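Local coordinates for protein aldehyde dehydrogenase (Burkholderia vietnamiensis, PDB 5KF0) that probably oxidises aldehydes to carboxylic acids with NAD(P)+ as the hydride acceptor, at residues A[152-158]-A[230-236]. Sequence-based numbering, arbitrary orientation.
Sequences IGPCSFI and FRLLSFT. With NDP (NADPH dihydro-nicotinamide-adenine-dinucleotide phosphate), chain E.
Strands 155-158 and 232-236 are the neighbouring parallel strands at the middle of the Rossmann-like cofactor-binding sheet of this aldehyde dehydrogenase, and their C-terminal ends run up to the bound NADPH. Each is hydrogen-bonded to the other through alternate residues of 155-158: Ser156 N gives to Leu232 O and Ser156 O takes from Ser234 N, both at 2.9 Å, then Ile158 N reaches Ser234 O at 3.2 Å and Ile158 O accepts Thr236 N. Before the strands pair, Arg231 N already holds Pro154 O. Here the Phe230 ring lies flat over Ser156, whose CB sits 3.4 Å from the ring centroid and only 4° off its normal, a CH-pi contact. Ser156 OG, swung away from its own N (chi1 175°), bonds Phe224 O. On the other face, Ser234 CB meets the Phe157 ring obliquely, and Lys171 from helix 164-178 gives bonds to the hydroxyls of Ser234 and Thr236. At the cofactor end, Ile158 CG2 packs on Phe235 CD1 at 3.6 Å, and Ile158 CG2 and Phe235 CE1 each approach NDP O4B at 3.2 Å, this oxygen lying at the edge of the Phe235 ring, near its plane. Thr236 CG2 touches nicotinamide C3N at 3.6 Å. The parallel pairing sets Ile158 and Phe235 side by side on one face, where their carbons border the adenosine ribose; this edge contributes packing, while Glu387, Ser188 and Arg218 are among the cofactor's hydrogen-bonding partners.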
ATOM      1  N   ILE A 152      16.175 -13.383  -4.051  1.00 12.65           N
ATOM      2  CA  ILE A 152      16.298 -14.564  -3.195  1.00 14.67           C
ATOM      3  C   ILE A 152      17.556 -15.367  -3.516  1.00 18.36           C
ATOM      4  O   ILE A 152      18.084 -16.074  -2.648  1.00 20.37           O
ATOM      5  CB  ILE A 152      15.030 -15.431  -3.292  1.00 13.28           C
ATOM      6  CG1 ILE A 152      14.975 -16.446  -2.145  1.00 13.92           C
ATOM      7  CG2 ILE A 152      14.934 -16.108  -4.667  1.00 15.18           C
ATOM      8  CD1 ILE A 152      13.605 -17.127  -2.019  1.00 15.92           C
ATOM      9  N   GLY A 153      18.061 -15.273  -4.738  1.00 18.19           N
ATOM     10  CA  GLY A 153      19.209 -16.048  -5.143  1.00 15.63           C
ATOM     11  C   GLY A 153      18.892 -16.826  -6.397  1.00 15.62           C
ATOM     12  O   GLY A 153      17.917 -16.528  -7.096  1.00 14.16           O
ATOM     13  N   PRO A 154      19.688 -17.849  -6.705  1.00 14.84           N
ATOM     14  CA  PRO A 154      19.417 -18.647  -7.909  1.00 10.34           C
ATOM     15  C   PRO A 154      18.057 -19.320  -7.825  1.00 12.71           C
ATOM     16  O   PRO A 154      17.702 -19.919  -6.808  1.00 11.82           O
ATOM     17  CB  PRO A 154      20.552 -19.675  -7.917  1.00 12.00           C
ATOM     18  CG  PRO A 154      21.653 -19.029  -7.083  1.00 12.68           C
ATOM     19  CD  PRO A 154      20.898 -18.307  -6.003  1.00 16.30           C
ATOM     20  N   CYS A 155      17.296 -19.217  -8.912  1.00 11.35           N
ATOM     21  CA  CYS A 155      15.957 -19.784  -8.993  1.00  9.72           C
ATOM     22  C   CYS A 155      15.939 -20.907 -10.016  1.00 12.14           C
ATOM     23  O   CYS A 155      16.539 -20.786 -11.086  1.00 11.55           O
ATOM     24  CB  CYS A 155      14.920 -18.734  -9.405  1.00 12.47           C
ATOM     25  SG  CYS A 155      14.682 -17.408  -8.193  1.00 13.13           S
ATOM     26  N   SER A 156      15.221 -21.978  -9.679  1.00  9.24           N
ATOM     27  CA  SER A 156      14.994 -23.114 -10.562  1.00 10.66           C
ATOM     28  C   SER A 156      13.575 -23.011 -11.115  1.00 10.82           C
ATOM     29  O   SER A 156      12.608 -22.962 -10.346  1.00 11.18           O
ATOM     30  CB  SER A 156      15.176 -24.433  -9.809  1.00 12.86           C
ATOM     31  OG  SER A 156      14.846 -25.532 -10.650  1.00 13.58           O
ATOM     32  N   PHE A 157      13.450 -22.989 -12.440  1.00 10.51           N
ATOM     33  CA  PHE A 157      12.178 -22.784 -13.127  1.00  9.27           C
ATOM     34  C   PHE A 157      11.881 -23.985 -14.015  1.00 11.77           C
ATOM     35  O   PHE A 157      12.727 -24.382 -14.821  1.00 13.43           O
ATOM     36  CB  PHE A 157      12.215 -21.520 -14.001  1.00  9.34           C
ATOM     37  CG  PHE A 157      12.294 -20.232 -13.222  1.00  9.51           C
ATOM     38  CD1 PHE A 157      11.803 -20.147 -11.919  1.00 10.50           C
ATOM     39  CD2 PHE A 157      12.840 -19.094 -13.812  1.00 10.74           C
ATOM     40  CE1 PHE A 157      11.868 -18.943 -11.217  1.00 11.97           C
ATOM     41  CE2 PHE A 157      12.894 -17.888 -13.125  1.00  9.33           C
ATOM     42  CZ  PHE A 157      12.413 -17.814 -11.823  1.00 10.19           C
ATOM     43  N   ILE A 158      10.676 -24.541 -13.888  1.00 10.23           N
ATOM     44  CA  ILE A 158      10.229 -25.664 -14.711  1.00 10.07           C
ATOM     45  C   ILE A 158       8.866 -25.307 -15.294  1.00  9.79           C
ATOM     46  O   ILE A 158       7.965 -24.908 -14.546  1.00 10.15           O
ATOM     47  CB  ILE A 158      10.133 -26.960 -13.880  1.00  9.84           C
ATOM     48  CG1 ILE A 158      11.512 -27.392 -13.368  1.00 11.73           C
ATOM     49  CG2 ILE A 158       9.489 -28.078 -14.714  1.00 11.68           C
ATOM     50  CD1 ILE A 158      11.450 -28.566 -12.369  1.00 11.22           C
ATOM     51  N   PHE A 230      20.007 -23.749  -5.325  1.00 13.63           N
ATOM     52  CA  PHE A 230      18.773 -23.071  -5.688  1.00 13.15           C
ATOM     53  C   PHE A 230      18.044 -22.654  -4.415  1.00 13.48           C
ATOM     54  O   PHE A 230      17.868 -23.473  -3.509  1.00 15.30           O
ATOM     55  CB  PHE A 230      17.865 -24.002  -6.494  1.00 10.72           C
ATOM     56  CG  PHE A 230      18.255 -24.201  -7.945  1.00 11.15           C
ATOM     57  CD1 PHE A 230      18.386 -23.128  -8.814  1.00 11.48           C
ATOM     58  CD2 PHE A 230      18.380 -25.495  -8.456  1.00 12.59           C
ATOM     59  CE1 PHE A 230      18.674 -23.336 -10.161  1.00 11.14           C
ATOM     60  CE2 PHE A 230      18.680 -25.709  -9.797  1.00 12.69           C
ATOM     61  CZ  PHE A 230      18.838 -24.629 -10.651  1.00 13.95           C
ATOM     62  N   ARG A 231      17.590 -21.400  -4.358  1.00 11.06           N
ATOM     63  CA  ARG A 231      16.849 -20.910  -3.195  1.00 10.98           C
ATOM     64  C   ARG A 231      15.339 -20.942  -3.395  1.00 12.93           C
ATOM     65  O   ARG A 231      14.593 -20.795  -2.416  1.00 11.53           O
ATOM     66  CB  ARG A 231      17.290 -19.485  -2.854  1.00 13.44           C
ATOM     67  CG  ARG A 231      18.807 -19.319  -2.782  1.00 20.42           C
ATOM     68  CD  ARG A 231      19.453 -20.248  -1.766  1.00 25.02           C
ATOM     69  NE  ARG A 231      19.354 -19.727  -0.406  1.00 26.22           N
ATOM     70  CZ  ARG A 231      20.253 -18.918   0.156  1.00 31.03           C
ATOM     71  NH1 ARG A 231      21.329 -18.539  -0.521  1.00 33.40           N
ATOM     72  NH2 ARG A 231      20.075 -18.485   1.397  1.00 34.12           N
ATOM     73  N   LEU A 232      14.883 -21.153  -4.626  1.00 12.01           N
ATOM     74  CA  LEU A 232      13.474 -21.222  -4.978  1.00 11.08           C
ATOM     75  C   LEU A 232      13.327 -22.216  -6.113  1.00 13.89           C
ATOM     76  O   LEU A 232      14.131 -22.200  -7.052  1.00 11.60           O
ATOM     77  CB  LEU A 232      12.931 -19.856  -5.417  1.00 10.07           C
ATOM     78  CG  LEU A 232      11.563 -19.870  -6.106  1.00 11.01           C
ATOM     79  CD1 LEU A 232      10.459 -20.257  -5.116  1.00 13.15           C
ATOM     80  CD2 LEU A 232      11.257 -18.522  -6.758  1.00 15.18           C
ATOM     81  N   LEU A 233      12.339 -23.098  -5.999  1.00  9.72           N
ATOM     82  CA  LEU A 233      11.848 -23.892  -7.118  1.00 11.59           C
ATOM     83  C   LEU A 233      10.460 -23.374  -7.448  1.00 11.22           C
ATOM     84  O   LEU A 233       9.587 -23.347  -6.574  1.00 10.77           O
ATOM     85  CB  LEU A 233      11.790 -25.383  -6.780  1.00 11.12           C
ATOM     86  CG  LEU A 233      10.920 -26.227  -7.726  1.00 11.07           C
ATOM     87  CD1 LEU A 233      11.556 -26.344  -9.117  1.00 11.37           C
ATOM     88  CD2 LEU A 233      10.669 -27.617  -7.149  1.00 15.08           C
ATOM     89  N   SER A 234      10.258 -22.931  -8.683  1.00  9.96           N
ATOM     90  CA  SER A 234       8.932 -22.518  -9.131  1.00  8.69           C
ATOM     91  C   SER A 234       8.550 -23.416 -10.298  1.00 10.96           C
ATOM     92  O   SER A 234       9.184 -23.372 -11.358  1.00 11.48           O
ATOM     93  CB  SER A 234       8.904 -21.035  -9.502  1.00 10.72           C
ATOM     94  OG  SER A 234       7.617 -20.659  -9.970  1.00 11.89           O
ATOM     95  N   PHE A 235       7.525 -24.236 -10.080  1.00  9.92           N
ATOM     96  CA  PHE A 235       7.132 -25.318 -10.974  1.00 10.68           C
ATOM     97  C   PHE A 235       5.736 -25.052 -11.507  1.00 10.01           C
ATOM     98  O   PHE A 235       4.809 -24.794 -10.730  1.00 10.91           O
ATOM     99  CB  PHE A 235       7.169 -26.666 -10.234  1.00  9.77           C
ATOM    100  CG  PHE A 235       6.542 -27.804 -11.016  1.00 12.34           C
ATOM    101  CD1 PHE A 235       7.308 -28.566 -11.880  1.00 12.58           C
ATOM    102  CD2 PHE A 235       5.182 -28.090 -10.892  1.00 10.07           C
ATOM    103  CE1 PHE A 235       6.733 -29.603 -12.613  1.00 10.94           C
ATOM    104  CE2 PHE A 235       4.598 -29.120 -11.621  1.00 11.13           C
ATOM    105  CZ  PHE A 235       5.378 -29.880 -12.484  1.00 12.94           C
ATOM    106  N   THR A 236       5.586 -25.104 -12.832  1.00  8.92           N
ATOM    107  CA  THR A 236       4.273 -25.085 -13.474  1.00  9.45           C
ATOM    108  C   THR A 236       4.107 -26.377 -14.266  1.00 12.16           C
ATOM    109  O   THR A 236       4.910 -26.668 -15.165  1.00 11.35           O
ATOM    110  CB  THR A 236       4.112 -23.860 -14.382  1.00 11.29           C
ATOM    111  OG1 THR A 236       4.303 -22.664 -13.607  1.00 10.21           O
ATOM    112  CG2 THR A 236       2.699 -23.832 -14.998  1.00  9.28           C
TER
HETATM  113  PA  NDP E 501       4.024 -32.223 -16.675  1.00 13.08           P
HETATM  114  O1A NDP E 501       3.827 -32.251 -15.196  1.00 14.00           O
HETATM  115  O2A NDP E 501       3.932 -33.611 -17.308  1.00 14.28           O
HETATM  116  O5B NDP E 501       5.412 -31.564 -17.084  1.00 13.03           O
HETATM  117  C5B NDP E 501       5.627 -30.180 -16.712  1.00 12.93           C
HETATM  118  C4B NDP E 501       7.109 -29.923 -16.641  1.00 10.86           C
HETATM  119  O4B NDP E 501       7.671 -30.646 -15.523  1.00 13.69           O
HETATM  120  C3B NDP E 501       7.904 -30.374 -17.874  1.00 10.47           C
HETATM  121  O3B NDP E 501       8.999 -29.491 -18.105  1.00 10.86           O
HETATM  122  C2B NDP E 501       8.425 -31.739 -17.424  1.00 11.91           C
HETATM  123  O2B NDP E 501       9.619 -32.181 -18.101  1.00 13.15           O
HETATM  124  C1B NDP E 501       8.769 -31.404 -15.984  1.00 12.76           C
HETATM  125  N9A NDP E 501       8.935 -32.564 -15.117  1.00 12.69           N
HETATM  126  C8A NDP E 501       8.113 -33.650 -14.972  1.00 10.07           C
HETATM  127  N7A NDP E 501       8.514 -34.502 -14.057  1.00 11.52           N
HETATM  128  C5A NDP E 501       9.682 -33.937 -13.571  1.00 12.37           C
HETATM  129  C6A NDP E 501      10.592 -34.340 -12.573  1.00 13.62           C
HETATM  130  N6A NDP E 501      10.480 -35.478 -11.876  1.00 14.09           N
HETATM  131  N1A NDP E 501      11.646 -33.531 -12.322  1.00 13.99           N
HETATM  132  C2A NDP E 501      11.780 -32.406 -13.027  1.00 15.50           C
HETATM  133  N3A NDP E 501      10.994 -31.925 -13.994  1.00 14.88           N
HETATM  134  C4A NDP E 501       9.957 -32.743 -14.218  1.00 14.45           C
HETATM  135  O3  NDP E 501       2.937 -31.261 -17.321  1.00 11.94           O
HETATM  136  PN  NDP E 501       2.563 -30.906 -18.826  1.00 12.16           P
HETATM  137  O1N NDP E 501       3.761 -30.385 -19.531  1.00 12.78           O
HETATM  138  O2N NDP E 501       1.918 -32.130 -19.423  1.00 13.95           O
HETATM  139  O5D NDP E 501       1.503 -29.733 -18.705  1.00 11.63           O
HETATM  140  C5D NDP E 501       0.116 -29.909 -18.374  1.00 12.69           C
HETATM  141  C4D NDP E 501      -0.068 -29.671 -16.896  1.00 11.63           C
HETATM  142  O4D NDP E 501       0.380 -28.333 -16.550  1.00 12.76           O
HETATM  143  C3D NDP E 501      -1.534 -29.765 -16.463  1.00 12.58           C
HETATM  144  O3D NDP E 501      -1.702 -30.461 -15.234  1.00 12.52           O
HETATM  145  C2D NDP E 501      -1.933 -28.294 -16.358  1.00 16.64           C
HETATM  146  O2D NDP E 501      -3.055 -27.999 -15.533  1.00 12.42           O
HETATM  147  C1D NDP E 501      -0.645 -27.682 -15.824  1.00 13.86           C
HETATM  148  N1N NDP E 501      -0.666 -26.251 -16.104  1.00 12.93           N
HETATM  149  C2N NDP E 501      -0.670 -25.322 -15.090  1.00 11.79           C
HETATM  150  C3N NDP E 501      -0.852 -24.005 -15.312  1.00 10.72           C
HETATM  151  C7N NDP E 501      -0.769 -22.994 -14.223  1.00 12.75           C
HETATM  152  O7N NDP E 501      -0.330 -21.871 -14.506  1.00 11.66           O
HETATM  153  N7N NDP E 501      -1.230 -23.305 -13.013  1.00 10.98           N
HETATM  154  C4N NDP E 501      -1.180 -23.521 -16.679  1.00 12.96           C
HETATM  155  C5N NDP E 501      -0.820 -24.536 -17.709  1.00 12.19           C
HETATM  156  C6N NDP E 501      -0.656 -25.808 -17.394  1.00 13.77           C
HETATM  157  P2B NDP E 501       9.535 -33.014 -19.512  1.00 13.72           P
HETATM  158  O1X NDP E 501       8.126 -32.998 -19.971  1.00 14.08           O
HETATM  159  O2X NDP E 501      10.541 -32.312 -20.376  1.00 12.20           O
HETATM  160  O3X NDP E 501      10.027 -34.414 -19.209  1.00 14.73           O